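Local structure of succinate--CoA ligase subunit alpha (Campylobacter jejuni, 6MEL) at residues A[9-15]-A[66-72]; A[85-91]-A[111-117]; A[2-7]-A[127-133]; A[16-22]-A[48-53]; A[105-109]-A[182-186]. The protein is the alpha subunit of a two-protein ligase, joining a Rossmann-type CoA-binding domain to a CoA-ligase family domain. One frame throughout, in Å; residues are numbered along the deposited sequence.

Interaction 1 (A[9-15]-A[66-72]); sequences TKVIVQG and ADVSLIF
S69 sets OG opposite its own backbone N (chi1 -177°), and Q14 runs extended beyond CG, which brings hydroxyl and amide together on one face of two neighbouring parallel strands of the Rossmann-type sheet. S69 OG donates to Q14 OE1 over 2.6 Å, on a lone pair in the amide plane. The other end of the amide is held too, since NE2 binds S81 O; with both ends engaged, a polar glutamine can be buried here.

The strands themselves, 10-14 and 68-71, are laced by alternating backbone bonds. I12 N gives to V68 O, and I12 O receives L70 N at 2.8 Å. Q14 repeats the pattern with L70 O and F72 N, the latter bond being 3.0 Å from F72 N to Q14 O.

Beta-branched residues suit such extended backbone. I12 shares the face of Q14, S69 and I71, and its CG2 reaches A66 CB at 3.7 Å, with V57 and T64 of helix 57-64 also packed on it. V11, V13, V68 and L70 line the other face, where V11 CG1 lies 4.0 Å from L70 CB. At the far end V13 CG1 sits in the plane of the F72 ring, at its edge, 3.8 Å from CD2.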
# COMPACT_ATOMS: atom_id res chain seq x y z
N THR A 9 -9.46 12.18 -28.22
CA THR A 9 -10.29 11.62 -27.14
C THR A 9 -10.93 12.77 -26.33
O THR A 9 -10.23 13.60 -25.80
CB THR A 9 -9.44 10.75 -26.21
OG1 THR A 9 -8.70 9.80 -26.99
CG2 THR A 9 -10.28 10.06 -25.15
N LYS A 10 -12.24 12.78 -26.18
CA LYS A 10 -12.91 13.76 -25.34
C LYS A 10 -12.85 13.33 -23.88
O LYS A 10 -13.24 12.20 -23.56
CB LYS A 10 -14.37 13.87 -25.76
CG LYS A 10 -14.55 14.28 -27.22
CD LYS A 10 -15.81 15.08 -27.47
CE LYS A 10 -16.65 14.50 -28.58
NZ LYS A 10 -17.32 13.28 -28.09
N VAL A 11 -12.45 14.27 -23.02
CA VAL A 11 -12.19 14.02 -21.62
C VAL A 11 -12.96 15.02 -20.77
O VAL A 11 -12.84 16.21 -21.01
CB VAL A 11 -10.69 14.16 -21.32
CG1 VAL A 11 -10.41 14.00 -19.82
CG2 VAL A 11 -9.84 13.21 -22.15
N ILE A 12 -13.64 14.53 -19.72
CA ILE A 12 -14.15 15.35 -18.66
C ILE A 12 -13.29 15.13 -17.42
O ILE A 12 -12.71 14.05 -17.21
CB ILE A 12 -15.62 15.06 -18.35
CG1 ILE A 12 -15.85 13.57 -18.13
CG2 ILE A 12 -16.51 15.60 -19.46
CD1 ILE A 12 -17.23 13.27 -17.59
N VAL A 13 -13.28 16.15 -16.56
CA VAL A 13 -12.50 16.09 -15.32
C VAL A 13 -13.48 16.09 -14.15
O VAL A 13 -14.27 17.00 -14.00
CB VAL A 13 -11.54 17.29 -15.26
CG1 VAL A 13 -10.72 17.27 -13.99
CG2 VAL A 13 -10.64 17.38 -16.49
N GLN A 14 -13.40 15.07 -13.30
CA GLN A 14 -14.16 15.07 -12.05
C GLN A 14 -13.25 15.71 -11.00
O GLN A 14 -12.06 15.37 -10.89
CB GLN A 14 -14.65 13.66 -11.71
CG GLN A 14 -15.71 13.12 -12.67
CD GLN A 14 -15.99 11.65 -12.50
OE1 GLN A 14 -15.69 10.85 -13.38
NE2 GLN A 14 -16.57 11.30 -11.36
N GLY A 15 -13.80 16.69 -10.27
CA GLY A 15 -13.02 17.52 -9.34
C GLY A 15 -12.29 18.65 -10.07
O GLY A 15 -11.23 19.10 -9.66
N ALA A 66 -18.56 13.04 -24.02
CA ALA A 66 -17.27 12.46 -23.51
C ALA A 66 -17.50 11.04 -22.99
O ALA A 66 -18.54 10.78 -22.40
CB ALA A 66 -16.75 13.33 -22.39
N ASP A 67 -16.55 10.13 -23.21
CA ASP A 67 -16.65 8.81 -22.60
C ASP A 67 -15.37 8.45 -21.85
O ASP A 67 -15.19 7.30 -21.45
CB ASP A 67 -17.13 7.75 -23.58
CG ASP A 67 -16.21 7.46 -24.74
OD1 ASP A 67 -15.10 8.02 -24.78
OD2 ASP A 67 -16.65 6.72 -25.62
N VAL A 68 -14.52 9.45 -21.61
CA VAL A 68 -13.34 9.28 -20.81
C VAL A 68 -13.36 10.33 -19.70
O VAL A 68 -13.63 11.47 -19.98
CB VAL A 68 -12.07 9.36 -21.67
CG1 VAL A 68 -10.83 9.16 -20.83
CG2 VAL A 68 -12.12 8.35 -22.81
N SER A 69 -13.08 9.93 -18.46
CA SER A 69 -13.04 10.84 -17.36
C SER A 69 -11.68 10.76 -16.65
O SER A 69 -11.08 9.66 -16.48
CB SER A 69 -14.16 10.56 -16.38
OG SER A 69 -14.13 11.51 -15.33
N LEU A 70 -11.24 11.91 -16.17
CA LEU A 70 -9.99 12.06 -15.41
C LEU A 70 -10.38 12.56 -14.01
O LEU A 70 -10.99 13.66 -13.87
CB LEU A 70 -9.08 13.05 -16.14
CG LEU A 70 -7.81 13.48 -15.41
CD1 LEU A 70 -6.91 12.32 -15.05
CD2 LEU A 70 -7.03 14.43 -16.30
N ILE A 71 -10.07 11.77 -12.99
CA ILE A 71 -10.64 11.94 -11.64
C ILE A 71 -9.57 12.40 -10.65
O ILE A 71 -8.59 11.66 -10.37
CB ILE A 71 -11.32 10.65 -11.19
CG1 ILE A 71 -12.41 10.23 -12.18
CG2 ILE A 71 -11.82 10.80 -9.76
CD1 ILE A 71 -13.22 9.05 -11.77
N PHE A 72 -9.78 13.58 -10.07
CA PHE A 72 -8.87 14.23 -9.11
C PHE A 72 -9.51 14.41 -7.73
O PHE A 72 -8.88 15.01 -6.86
CB PHE A 72 -8.46 15.63 -9.56
CG PHE A 72 -7.43 15.65 -10.66
CD1 PHE A 72 -6.09 15.39 -10.38
CD2 PHE A 72 -7.78 15.95 -11.97
CE1 PHE A 72 -5.13 15.41 -11.38
CE2 PHE A 72 -6.82 15.97 -12.98
CZ PHE A 72 -5.50 15.69 -12.69
O HOH W 1 -14.47 10.34 -25.04

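Interaction 2 (A[85-91]-A[111-117]); sequences AADAGIK and YANKKGM
A86 and M117 lead the apolar part of this contact between helices 78-87 and 102-115 on one side of the Rossmann-type sheet. The small A86 lets the helices come close: its CB lies 3.9 Å from M117 CE and 4.0 Å from Y111 CD2. M117 swings CG opposite its backbone N (chi1 -173°) and bends at the last torsion, laying the sulfur against both A85 and I90. M117 SD lies 3.7 Å from A85 CB and 3.8 Å from I90 CG2, a side chain that runs alongside it. A flexible thioether fits such an uneven groove.

Both helices end in the same way: G89 and G116 each close one with a Schellman motif, their positive phi being easy for glycine, and release the chain toward strands 92-95 and 118-120.

Polar contacts gather on the solvent side. Y111 OH donates to D87 OD1 at 2.6 Å, meeting the anti lone pair, with carboxylate and ring only 21° from coplanar. K115 CG lies over one face of the same ring, toward its rim.

A water also donates to D87 OD1, and K115 NZ reaches that water weakly; the two donors and the nearby lysine charge would be expected to stabilise the aspartate anion.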
# COMPACT_ATOMS: atom_id res chain seq x y z
N ALA A 85 -19.30 7.83 -12.56
CA ALA A 85 -18.80 7.73 -13.91
C ALA A 85 -19.36 6.49 -14.61
O ALA A 85 -19.82 6.59 -15.75
CB ALA A 85 -17.28 7.72 -13.92
N ALA A 86 -19.33 5.35 -13.91
CA ALA A 86 -19.81 4.12 -14.48
C ALA A 86 -21.32 4.21 -14.73
O ALA A 86 -21.80 3.75 -15.78
CB ALA A 86 -19.48 2.96 -13.60
N ASP A 87 -22.04 4.79 -13.78
CA ASP A 87 -23.49 4.97 -13.92
C ASP A 87 -23.84 5.83 -15.15
O ASP A 87 -24.82 5.59 -15.80
CB ASP A 87 -24.14 5.56 -12.68
CG ASP A 87 -25.63 5.23 -12.61
OD1 ASP A 87 -25.94 4.03 -12.40
OD2 ASP A 87 -26.46 6.19 -12.77
N ALA A 88 -23.02 6.82 -15.47
CA ALA A 88 -23.34 7.76 -16.56
C ALA A 88 -22.93 7.23 -17.95
O ALA A 88 -23.18 7.91 -18.93
CB ALA A 88 -22.60 9.06 -16.33
N GLY A 89 -22.20 6.12 -18.03
CA GLY A 89 -21.77 5.58 -19.35
C GLY A 89 -20.31 5.91 -19.71
O GLY A 89 -19.88 5.62 -20.84
N ILE A 90 -19.51 6.44 -18.78
CA ILE A 90 -18.07 6.56 -19.03
C ILE A 90 -17.45 5.18 -19.32
O ILE A 90 -17.80 4.22 -18.66
CB ILE A 90 -17.36 7.27 -17.87
CG1 ILE A 90 -17.90 8.70 -17.71
CG2 ILE A 90 -15.85 7.25 -18.05
CD1 ILE A 90 -17.60 9.62 -18.90
N LYS A 91 -16.53 5.11 -20.29
CA LYS A 91 -15.91 3.85 -20.71
C LYS A 91 -14.50 3.67 -20.14
O LYS A 91 -14.05 2.56 -20.01
CB LYS A 91 -15.89 3.76 -22.24
CG LYS A 91 -17.29 3.66 -22.86
CD LYS A 91 -18.18 2.61 -22.22
CE LYS A 91 -19.66 2.77 -22.54
NZ LYS A 91 -20.51 2.18 -21.46
N TYR A 111 -18.81 -2.45 -9.68
CA TYR A 111 -19.86 -1.74 -10.42
C TYR A 111 -19.34 -1.33 -11.81
O TYR A 111 -20.02 -1.49 -12.82
CB TYR A 111 -20.42 -0.57 -9.62
CG TYR A 111 -21.65 0.02 -10.25
CD1 TYR A 111 -22.82 -0.72 -10.37
CD2 TYR A 111 -21.68 1.32 -10.73
CE1 TYR A 111 -23.95 -0.21 -10.98
CE2 TYR A 111 -22.83 1.86 -11.29
CZ TYR A 111 -23.97 1.10 -11.43
OH TYR A 111 -25.13 1.59 -11.95
N ALA A 112 -18.12 -0.80 -11.87
CA ALA A 112 -17.50 -0.45 -13.14
C ALA A 112 -17.46 -1.68 -14.07
O ALA A 112 -17.82 -1.57 -15.23
CB ALA A 112 -16.13 0.09 -12.90
N ASN A 113 -17.05 -2.83 -13.53
CA ASN A 113 -17.01 -4.06 -14.33
C ASN A 113 -18.38 -4.35 -14.92
O ASN A 113 -18.48 -4.65 -16.08
CB ASN A 113 -16.56 -5.28 -13.51
CG ASN A 113 -15.10 -5.23 -13.10
OD1 ASN A 113 -14.30 -4.48 -13.66
ND2 ASN A 113 -14.73 -6.07 -12.17
N LYS A 114 -19.43 -4.27 -14.10
CA LYS A 114 -20.74 -4.61 -14.58
C LYS A 114 -21.17 -3.62 -15.66
O LYS A 114 -21.79 -4.00 -16.63
CB LYS A 114 -21.78 -4.57 -13.46
CG LYS A 114 -23.19 -4.81 -14.00
CD LYS A 114 -24.23 -5.02 -12.95
CE LYS A 114 -24.89 -3.75 -12.52
NZ LYS A 114 -26.05 -4.03 -11.66
N LYS A 115 -20.85 -2.34 -15.51
CA LYS A 115 -21.29 -1.35 -16.52
C LYS A 115 -20.38 -1.33 -17.76
O LYS A 115 -20.68 -0.61 -18.69
CB LYS A 115 -21.34 0.04 -15.89
CG LYS A 115 -22.25 0.12 -14.66
CD LYS A 115 -23.69 -0.27 -14.92
CE LYS A 115 -24.29 0.54 -16.05
NZ LYS A 115 -25.72 0.20 -16.19
N GLY A 116 -19.27 -2.07 -17.76
CA GLY A 116 -18.30 -2.05 -18.90
C GLY A 116 -17.35 -0.85 -18.86
O GLY A 116 -16.85 -0.47 -19.86
N MET A 117 -17.13 -0.22 -17.70
CA MET A 117 -16.17 0.89 -17.60
C MET A 117 -14.82 0.32 -17.16
O MET A 117 -14.73 -0.37 -16.18
CB MET A 117 -16.59 1.94 -16.56
CG MET A 117 -15.71 3.16 -16.56
SD MET A 117 -16.34 4.46 -15.46
CE MET A 117 -15.70 3.78 -13.93
O HOH W 2 -27.10 2.78 -14.42

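Interaction 3 (A[2-7]-A[127-133]); sequences SILVNK and IITSEEC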
# COMPACT_ATOMS: atom_id res chain seq x y z
N SER A 2 0.00 4.00 -30.43
CA SER A 2 -0.56 4.49 -29.18
C SER A 2 -1.75 3.59 -28.83
O SER A 2 -2.29 2.85 -29.71
CB SER A 2 -0.99 5.93 -29.34
OG SER A 2 -2.14 5.97 -30.17
N ILE A 3 -2.14 3.61 -27.55
CA ILE A 3 -3.32 2.85 -27.09
C ILE A 3 -4.21 3.78 -26.26
O ILE A 3 -3.70 4.71 -25.68
CB ILE A 3 -2.94 1.57 -26.31
CG1 ILE A 3 -2.24 1.87 -24.98
CG2 ILE A 3 -2.13 0.63 -27.20
CD1 ILE A 3 -2.00 0.65 -24.13
N LEU A 4 -5.51 3.47 -26.27
CA LEU A 4 -6.57 3.95 -25.37
C LEU A 4 -6.93 5.42 -25.58
O LEU A 4 -8.06 5.78 -25.47
CB LEU A 4 -6.18 3.69 -23.91
CG LEU A 4 -6.12 2.21 -23.52
CD1 LEU A 4 -5.69 2.07 -22.08
CD2 LEU A 4 -7.48 1.54 -23.74
N VAL A 5 -5.96 6.31 -25.70
CA VAL A 5 -6.27 7.71 -25.78
C VAL A 5 -5.37 8.32 -26.86
O VAL A 5 -4.26 7.81 -27.15
CB VAL A 5 -6.07 8.45 -24.44
CG1 VAL A 5 -7.03 7.95 -23.36
CG2 VAL A 5 -4.62 8.38 -23.96
N ASN A 6 -5.87 9.43 -27.41
CA ASN A 6 -5.17 10.20 -28.44
C ASN A 6 -5.69 11.63 -28.44
O ASN A 6 -6.51 12.02 -27.59
CB ASN A 6 -5.31 9.54 -29.82
CG ASN A 6 -6.74 9.58 -30.33
OD1 ASN A 6 -7.51 10.51 -30.09
ND2 ASN A 6 -7.09 8.57 -31.08
N LYS A 7 -5.20 12.44 -29.39
CA LYS A 7 -5.44 13.90 -29.35
C LYS A 7 -6.92 14.25 -29.47
O LYS A 7 -7.29 15.34 -29.05
CB LYS A 7 -4.69 14.62 -30.48
CG LYS A 7 -5.16 14.23 -31.87
CD LYS A 7 -4.26 14.72 -32.97
CE LYS A 7 -4.26 13.74 -34.12
NZ LYS A 7 -4.04 14.44 -35.41
N ILE A 127 -2.31 8.49 -17.74
CA ILE A 127 -1.94 7.90 -19.02
C ILE A 127 -1.48 9.02 -19.95
O ILE A 127 -1.99 10.14 -19.87
CB ILE A 127 -3.09 7.07 -19.63
CG1 ILE A 127 -2.73 6.47 -21.00
CG2 ILE A 127 -4.37 7.88 -19.74
CD1 ILE A 127 -3.74 5.44 -21.49
N ILE A 128 -0.47 8.73 -20.79
CA ILE A 128 0.03 9.73 -21.71
C ILE A 128 0.32 9.04 -23.03
O ILE A 128 0.97 7.99 -23.06
CB ILE A 128 1.27 10.49 -21.17
CG1 ILE A 128 1.78 11.51 -22.20
CG2 ILE A 128 2.40 9.56 -20.75
CD1 ILE A 128 2.66 12.58 -21.64
N THR A 129 -0.13 9.69 -24.11
CA THR A 129 0.27 9.34 -25.47
C THR A 129 1.18 10.48 -25.96
O THR A 129 0.71 11.60 -26.17
CB THR A 129 -0.92 9.07 -26.38
OG1 THR A 129 -1.50 7.84 -25.95
CG2 THR A 129 -0.54 8.95 -27.86
N SER A 130 2.47 10.17 -26.10
CA SER A 130 3.56 11.11 -26.32
C SER A 130 3.20 12.11 -27.43
O SER A 130 2.74 11.72 -28.48
CB SER A 130 4.82 10.38 -26.66
OG SER A 130 5.15 9.44 -25.67
N GLU A 131 3.31 13.39 -27.10
CA GLU A 131 3.12 14.51 -28.02
C GLU A 131 1.70 14.51 -28.58
O GLU A 131 1.47 15.13 -29.58
CB GLU A 131 4.15 14.46 -29.17
CG GLU A 131 5.60 14.61 -28.71
CD GLU A 131 6.61 14.31 -29.82
OE1 GLU A 131 6.23 14.43 -30.99
OE2 GLU A 131 7.73 13.86 -29.53
N GLU A 132 0.73 13.85 -27.93
CA GLU A 132 -0.64 13.93 -28.40
C GLU A 132 -1.58 14.35 -27.28
O GLU A 132 -2.45 15.20 -27.48
CB GLU A 132 -1.11 12.59 -28.96
CG GLU A 132 -0.83 12.35 -30.44
CD GLU A 132 -1.67 11.20 -31.01
OE1 GLU A 132 -2.94 11.37 -31.19
OE2 GLU A 132 -1.08 10.11 -31.25
N CYS A 133 -1.51 13.67 -26.12
CA CYS A 133 -2.41 13.97 -25.03
C CYS A 133 -1.88 13.35 -23.74
O CYS A 133 -1.14 12.35 -23.75
CB CYS A 133 -3.82 13.44 -25.28
SG CYS A 133 -3.90 11.63 -25.29
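V5 fills the close-packed half of this contact, where the N-terminal segment 2-7 lies across the hairpin containing 127-133. Its CG2 reaches C133 SG at 3.6 Å and I127 CD1 at 3.9 Å, while I127 CD1 also meets L4 CB. C133 carries SG between its backbone N and carbonyl carbon (chi1 67°), which points the compact sulfur at V5. S2 CB and T129 CG2 press together at 3.4 Å, tight for two carbons. T129 OG1 lies 3.0 Å from V5 O but is also hydrogen-bonded to T174 OG1, leaving the place of its proton unsettled.

The side nearer solvent is held more sparsely. K7 N donates to E132 OE1 at 3.1 Å with a fairly straight N-H (158°), arriving on the anti side and 35° out of the carboxylate plane. The K7 chain then leads away, leaving NZ 5.3 Å from that oxygen; a glutamate suits this place by taking a backbone N-H, and its OE2 makes a long, weak ion pair with K145.

T129 O accepts both E132 N and C133 N, and both residues face T129: a classic beta bulge, in the hairpin of strands 126-129 and 133-136 at the edge of the second sheet.

Interaction 4 (A[16-22]-A[48-53]); sequences FTGKEAT and HLGKPV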
# COMPACT_ATOMS: atom_id res chain seq x y z
N PHE A 16 -12.96 19.20 -11.09
CA PHE A 16 -12.38 20.10 -12.06
C PHE A 16 -11.93 21.43 -11.43
O PHE A 16 -10.99 21.99 -11.92
CB PHE A 16 -13.41 20.36 -13.15
CG PHE A 16 -12.97 21.08 -14.39
CD1 PHE A 16 -11.70 20.94 -14.92
CD2 PHE A 16 -13.89 21.85 -15.10
CE1 PHE A 16 -11.35 21.56 -16.11
CE2 PHE A 16 -13.53 22.47 -16.28
CZ PHE A 16 -12.26 22.33 -16.78
N THR A 17 -12.60 21.94 -10.39
CA THR A 17 -12.31 23.29 -9.92
C THR A 17 -11.36 23.27 -8.74
O THR A 17 -10.97 24.30 -8.31
CB THR A 17 -13.55 24.11 -9.56
OG1 THR A 17 -14.31 23.43 -8.57
CG2 THR A 17 -14.41 24.40 -10.76
N GLY A 18 -11.01 22.10 -8.20
CA GLY A 18 -10.01 22.05 -7.19
C GLY A 18 -8.68 22.64 -7.70
O GLY A 18 -8.43 22.70 -8.90
N LYS A 19 -7.82 23.03 -6.76
CA LYS A 19 -6.59 23.75 -7.07
C LYS A 19 -5.64 22.88 -7.91
O LYS A 19 -5.16 23.28 -8.97
CB LYS A 19 -5.92 24.16 -5.76
CG LYS A 19 -5.43 25.59 -5.72
CD LYS A 19 -4.39 25.83 -4.65
CE LYS A 19 -3.35 26.86 -5.05
NZ LYS A 19 -2.21 26.86 -4.11
N GLU A 20 -5.35 21.70 -7.41
CA GLU A 20 -4.43 20.75 -8.05
C GLU A 20 -4.96 20.33 -9.41
O GLU A 20 -4.25 20.30 -10.38
CB GLU A 20 -4.30 19.47 -7.21
CG GLU A 20 -3.08 19.37 -6.34
CD GLU A 20 -2.70 17.91 -6.10
OE1 GLU A 20 -1.53 17.56 -6.29
OE2 GLU A 20 -3.60 17.10 -5.79
N ALA A 21 -6.23 19.95 -9.44
CA ALA A 21 -6.91 19.54 -10.65
C ALA A 21 -6.82 20.65 -11.70
O ALA A 21 -6.61 20.36 -12.89
CB ALA A 21 -8.36 19.24 -10.36
N THR A 22 -6.99 21.91 -11.26
CA THR A 22 -6.95 23.07 -12.18
C THR A 22 -5.54 23.18 -12.81
O THR A 22 -5.40 23.29 -14.01
CB THR A 22 -7.36 24.37 -11.46
OG1 THR A 22 -8.72 24.24 -11.03
CG2 THR A 22 -7.20 25.60 -12.35
N HIS A 48 -14.82 27.20 -16.58
CA HIS A 48 -13.51 26.97 -15.90
C HIS A 48 -12.50 26.49 -16.95
O HIS A 48 -12.81 25.58 -17.77
CB HIS A 48 -13.68 26.05 -14.66
CG HIS A 48 -12.43 25.79 -13.89
ND1 HIS A 48 -11.79 26.75 -13.15
CD2 HIS A 48 -11.68 24.66 -13.75
CE1 HIS A 48 -10.72 26.24 -12.54
NE2 HIS A 48 -10.64 24.94 -12.88
N LEU A 49 -11.38 27.21 -17.05
CA LEU A 49 -10.38 27.00 -18.08
C LEU A 49 -11.02 26.97 -19.46
O LEU A 49 -10.62 26.17 -20.31
CB LEU A 49 -9.65 25.68 -17.79
CG LEU A 49 -8.89 25.63 -16.48
CD1 LEU A 49 -8.28 24.25 -16.27
CD2 LEU A 49 -7.80 26.72 -16.46
N GLY A 50 -11.98 27.86 -19.67
CA GLY A 50 -12.71 28.03 -20.93
C GLY A 50 -13.67 26.90 -21.28
O GLY A 50 -14.11 26.81 -22.43
N LYS A 51 -14.04 26.05 -20.32
CA LYS A 51 -14.90 24.92 -20.61
C LYS A 51 -16.06 24.89 -19.63
O LYS A 51 -15.95 25.43 -18.54
CB LYS A 51 -14.10 23.62 -20.48
CG LYS A 51 -12.90 23.55 -21.40
CD LYS A 51 -13.31 23.48 -22.84
CE LYS A 51 -12.12 23.67 -23.77
NZ LYS A 51 -12.59 23.53 -25.16
N PRO A 52 -17.17 24.22 -19.98
CA PRO A 52 -18.32 24.13 -19.10
C PRO A 52 -18.09 23.24 -17.87
O PRO A 52 -17.37 22.24 -17.93
CB PRO A 52 -19.44 23.62 -20.02
CG PRO A 52 -18.72 22.91 -21.15
CD PRO A 52 -17.39 23.62 -21.30
N VAL A 53 -18.63 23.69 -16.74
CA VAL A 53 -18.66 22.96 -15.49
C VAL A 53 -20.08 22.44 -15.33
O VAL A 53 -21.03 23.14 -15.70
CB VAL A 53 -18.28 23.86 -14.30
CG1 VAL A 53 -18.28 23.14 -12.96
CG2 VAL A 53 -16.95 24.54 -14.55
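H48 turns its ring edge onto the face of F16, a T-shaped pair with planes 88° apart and centroids separated by 4.8 Å. The atom that points inward is H48 CD2, 3.6 Å above the centre of the phenylalanine ring. Both side chains place CG opposite the backbone N (chi1 -178° for H48).

Around the F16 ring, L49 CD1 approaches CE1 and V53 CG2 approaches CD2, each at 4.1 Å, an apolar setting. The imidazole is sandwiched: T17 CG2 makes a CH-pi contact over one face, 4.1 Å from the centroid of the H48 ring, and L49 CG lies over the opposite face, toward its rim.

In its own plane H48 sends NE2 toward T22 OG1 at 2.8 Å. That hydroxyl donates to G18 O over 2.6 Å from above the carbonyl plane, while T22 N reaches the same oxygen from the other face. G18 is the N-cap of helix 19-31, after the first strand.

The chemistry is a chain of hydrogen bonds: the threonine spends its proton on the cap carbonyl and accepts from an imidazole protonated at NE2, tying the type I' turn 48-51 to the helix start.

Interaction 5 (A[105-109]-A[182-186]); sequences MMFAK and PIIGL
Helix 102-115, one of the helices flanking the Rossmann-type sheet, here meets loop 182-186, which joins strand 172-177 to helix 188-197 in the CoA-ligase family region. The contact therefore bridges the two halves of the subunit, and it lies where the chain of another protein comes in.

I183 is the apolar wedge. Its CD1 presses on M106 CB at 3.6 Å, close to the helix backbone, while the other branch, CG2, lies 4.1 Å from M105 CG. V102 borders the same isoleucine, and an aromatic side chain of the other protein packs on it as well. A branched residue suits this place because its two arms reach successive helix positions at once, and the flexible, unbranched methionines can pack along its sides.

K109 supplies the polar tie one turn further along. With CG opposite the backbone N (chi1 -176°) and an extended chain beyond, it reaches across to the loop, and its CD passes I183 CG2 at 4.2 Å. A long lysine can thus lie against apolar carbon yet deliver its charge at the end: outside the two segments, NZ forms a salt bridge with an acidic side chain of the other protein chain, so one ammonium serves both fold and assembly. Within the contact, K109 NZ donates to I184 O at 2.7 Å, in the carbonyl plane with a C=O...N angle of 158°.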
# COMPACT_ATOMS: atom_id res chain seq x y z
N MET A 105 -12.84 0.99 -3.25
CA MET A 105 -12.36 0.62 -4.55
C MET A 105 -12.89 -0.76 -4.95
O MET A 105 -13.23 -1.01 -6.11
CB MET A 105 -10.83 0.65 -4.55
CG MET A 105 -10.26 0.69 -5.90
SD MET A 105 -10.92 2.11 -6.86
CE MET A 105 -10.89 1.01 -8.24
N MET A 106 -12.97 -1.68 -3.98
CA MET A 106 -13.47 -3.00 -4.24
C MET A 106 -14.90 -2.91 -4.83
O MET A 106 -15.21 -3.53 -5.85
CB MET A 106 -13.49 -3.84 -2.96
CG MET A 106 -13.77 -5.33 -3.17
SD MET A 106 -13.65 -6.29 -1.61
CE MET A 106 -14.83 -5.40 -0.61
N PHE A 107 -15.79 -2.21 -4.13
CA PHE A 107 -17.18 -2.06 -4.57
C PHE A 107 -17.29 -1.23 -5.86
O PHE A 107 -18.05 -1.60 -6.77
CB PHE A 107 -18.05 -1.44 -3.47
CG PHE A 107 -18.47 -2.43 -2.42
CD1 PHE A 107 -19.38 -3.43 -2.72
CD2 PHE A 107 -17.95 -2.36 -1.13
CE1 PHE A 107 -19.74 -4.37 -1.76
CE2 PHE A 107 -18.34 -3.28 -0.17
CZ PHE A 107 -19.26 -4.26 -0.48
N ALA A 108 -16.48 -0.18 -5.99
CA ALA A 108 -16.58 0.67 -7.19
C ALA A 108 -16.12 -0.10 -8.43
O ALA A 108 -16.74 0.02 -9.48
CB ALA A 108 -15.81 1.95 -7.03
N LYS A 109 -15.08 -0.91 -8.31
CA LYS A 109 -14.64 -1.71 -9.42
C LYS A 109 -15.69 -2.76 -9.84
O LYS A 109 -15.84 -3.00 -11.03
CB LYS A 109 -13.30 -2.41 -9.15
CG LYS A 109 -12.79 -3.18 -10.36
CD LYS A 109 -11.34 -3.46 -10.34
CE LYS A 109 -10.85 -4.28 -11.50
NZ LYS A 109 -9.59 -4.92 -11.12
N PRO A 182 -3.75 -1.84 -3.67
CA PRO A 182 -3.95 -3.28 -3.71
C PRO A 182 -5.01 -3.72 -4.72
O PRO A 182 -4.90 -4.80 -5.30
CB PRO A 182 -4.40 -3.65 -2.28
CG PRO A 182 -4.27 -2.40 -1.43
CD PRO A 182 -4.17 -1.24 -2.40
N ILE A 183 -6.02 -2.89 -4.91
CA ILE A 183 -6.97 -3.08 -6.03
C ILE A 183 -6.81 -1.93 -7.04
O ILE A 183 -6.95 -0.77 -6.65
CB ILE A 183 -8.41 -3.13 -5.52
CG1 ILE A 183 -8.65 -4.23 -4.48
CG2 ILE A 183 -9.40 -3.22 -6.67
CD1 ILE A 183 -10.07 -4.18 -3.90
N ILE A 184 -6.56 -2.28 -8.30
CA ILE A 184 -6.41 -1.36 -9.37
C ILE A 184 -7.27 -1.85 -10.52
O ILE A 184 -7.98 -2.84 -10.39
CB ILE A 184 -4.93 -1.21 -9.78
CG1 ILE A 184 -4.29 -2.56 -10.11
CG2 ILE A 184 -4.13 -0.48 -8.70
CD1 ILE A 184 -2.97 -2.44 -10.82
N GLY A 185 -7.25 -1.12 -11.63
CA GLY A 185 -8.06 -1.45 -12.77
C GLY A 185 -7.29 -2.24 -13.80
O GLY A 185 -6.78 -3.34 -13.51
N LEU A 186 -7.21 -1.69 -15.01
CA LEU A 186 -6.42 -2.30 -16.06
C LEU A 186 -4.98 -2.51 -15.56
O LEU A 186 -4.39 -1.65 -14.88
CB LEU A 186 -6.40 -1.38 -17.29
CG LEU A 186 -7.73 -1.14 -18.00
CD1 LEU A 186 -7.55 -0.13 -19.12
CD2 LEU A 186 -8.33 -2.42 -18.54

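Along the chain, interaction 4 nests inside the loop closed by interaction 1, interaction 2 follows, and interaction 3 encloses all three; interaction 5 crosses both 2 and 3. Interactions 1 and 4 serve the same Rossmann-type sheet, their centres about 11 Å apart, with A21 packing on G15 and F72. Interaction 2 joins two helices beside that sheet, its centre about 13 Å from that of interaction 1, touching it through D67 O and K91 N. Helix 102-115 is shared by interactions 2 and 5. Interactions 3 and 5, centres about 23 Å apart yet touching through L4 and L186, both involve elements near the second sheet, so local Rossmann contacts give way to ones joining the subunit's two halves.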